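Local coordinates for protein yjcS (Bacillus subtilis, PDB 1Q8B), which is of unknown function but belongs to the antibiotic biosynthesis monooxygenase (ABM) family, so an oxygenase-like catalytic role is possible, at the interface of chains A and B. Residues are numbered along the deposited sequence; one frame, centred on the assembly and turned at random. Chains: chain A/B, Protein yjcS.

The interface of chains A and B. Residues chain A 77, 80-82; chain B 93-96.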
loop_
_atom_site.group_PDB
_atom_site.type_symbol
_atom_site.label_atom_id
_atom_site.label_comp_id
_atom_site.label_asym_id
_atom_site.label_seq_id
_atom_site.Cartn_x
_atom_site.Cartn_y
_atom_site.Cartn_z
ATOM N N ILE A 77 3.378 -0.101 2.164
ATOM C CA ILE A 77 2.624 1.038 2.697
ATOM C C ILE A 77 2.371 2.031 1.563
ATOM O O ILE A 77 1.287 2.608 1.452
ATOM C CB ILE A 77 3.398 1.738 3.841
ATOM C CG1 ILE A 77 3.300 0.900 5.117
ATOM C CG2 ILE A 77 2.838 3.126 4.087
ATOM C CD1 ILE A 77 4.160 1.393 6.248
ATOM N N THR A 80 -0.698 1.583 -0.434
ATOM C CA THR A 80 -1.976 1.732 0.257
ATOM C C THR A 80 -2.359 3.212 0.247
ATOM O O THR A 80 -3.514 3.564 0.476
ATOM C CB THR A 80 -1.912 1.257 1.720
ATOM O OG1 THR A 80 -1.133 2.179 2.490
ATOM C CG2 THR A 80 -1.299 -0.129 1.809
ATOM N N LYS A 81 -1.383 4.074 -0.024
ATOM C CA LYS A 81 -1.615 5.515 -0.067
ATOM C C LYS A 81 -2.583 5.850 -1.191
ATOM O O LYS A 81 -2.534 5.242 -2.260
ATOM C CB LYS A 81 -0.304 6.260 -0.314
ATOM C CG LYS A 81 0.803 5.943 0.668
ATOM C CD LYS A 81 0.436 6.358 2.069
ATOM C CE LYS A 81 1.633 6.223 2.982
ATOM N NZ LYS A 81 1.290 6.583 4.388
ATOM N N LYS A 82 -3.456 6.823 -0.955
ATOM C CA LYS A 82 -4.428 7.219 -1.962
ATOM C C LYS A 82 -3.775 7.840 -3.195
ATOM O O LYS A 82 -4.257 7.646 -4.307
ATOM C CB LYS A 82 -5.436 8.210 -1.380
ATOM C CG LYS A 82 -6.425 8.710 -2.421
ATOM C CD LYS A 82 -7.294 9.853 -1.923
ATOM C CE LYS A 82 -8.267 10.283 -3.016
ATOM N NZ LYS A 82 -9.107 9.115 -3.441
ATOM N N THR B 93 -9.358 4.277 4.401
ATOM C CA THR B 93 -8.057 4.455 5.038
ATOM C C THR B 93 -6.864 4.204 4.117
ATOM O O THR B 93 -7.007 3.853 2.948
ATOM C CB THR B 93 -7.881 3.453 6.209
ATOM O OG1 THR B 93 -7.961 2.114 5.692
ATOM C CG2 THR B 93 -8.961 3.637 7.266
ATOM N N GLU B 94 -5.685 4.398 4.693
ATOM C CA GLU B 94 -4.406 4.126 4.056
ATOM C C GLU B 94 -3.518 3.819 5.260
ATOM O O GLU B 94 -3.773 4.322 6.358
ATOM C CB GLU B 94 -3.879 5.329 3.246
ATOM C CG GLU B 94 -3.655 6.617 3.996
ATOM C CD GLU B 94 -3.133 7.717 3.087
ATOM O OE1 GLU B 94 -3.518 7.747 1.898
ATOM O OE2 GLU B 94 -2.351 8.564 3.556
ATOM N N VAL B 95 -2.517 2.964 5.078
ATOM C CA VAL B 95 -1.625 2.609 6.178
ATOM C C VAL B 95 -0.609 3.718 6.423
ATOM O O VAL B 95 0.072 4.159 5.500
ATOM C CB VAL B 95 -0.869 1.291 5.882
ATOM C CG1 VAL B 95 0.098 0.973 7.010
ATOM C CG2 VAL B 95 -1.858 0.160 5.707
ATOM N N GLU B 96 -0.523 4.176 7.668
ATOM C CA GLU B 96 0.417 5.227 8.034
ATOM C C GLU B 96 1.745 4.567 8.399
ATOM O O GLU B 96 2.807 5.000 7.958
ATOM C CB GLU B 96 -0.119 6.042 9.212
ATOM C CG GLU B 96 0.621 7.348 9.416
ATOM C CD GLU B 96 -0.011 8.215 10.482
ATOM O OE1 GLU B 96 0.141 7.900 11.684
ATOM O OE2 GLU B 96 -0.668 9.213 10.113
HETATM O O HOH W 1 3.598 6.396 5.888
HETATM O O HOH W 2 -0.665 8.064 5.446
HETATM O O HOH W 3 -6.054 4.817 0.530
#
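A:Ile77 and B:Val95 form the apolar centre, their side chains crossing at about a right angle with A:Ile77 CG1 3.7 Å from B:Val95 CG1. The other methyl of the valine, CG2, faces A:Thr80 CG2. B:Val95 spreads its two branches over both chain A residues because CG1 lies anti to its own backbone N (chi1 177°), which leaves CG2 beside that N. A:Thr80 also supplies the first polar link: its hydroxyl OG1 accepts the backbone N-H of B:Val95 at 3.0 Å and donates to A:Ile77 O, in the carbonyl plane and on a lone pair. That second bond, to the last turn of helix 72-78, probably fixes the hydroxyl's rotation, leaving an acceptor side for the N-H from chain B. Farther out, A:Lys81 bends at chi2 (-63°) and reaches over to B:Val95 O with its terminal amine NZ, 2.9 Å away and tilted 20° from the carbonyl plane. Strand 93-95 of chain B is thus held through both the N-H and the C=O of one residue. The aliphatic part of the lysine crosses B:Glu94, CD meeting the carboxylate; NZ and OE2 do not touch but share a water, and a second water joins NZ to B:Glu96 O. The nearby carboxylate probably helps stabilise a charged lysine. A third water links A:Thr80 O and B:Thr93 O. The patch is one part of a contact without exact two-fold symmetry, and this pairing may not be the biological one. At the rim, the start of helix 82-88 is capped from across the interface: A:Lys82 N donates to B:Glu94 OE1 at 3.0 Å, nearly along the carboxylate C-O axis.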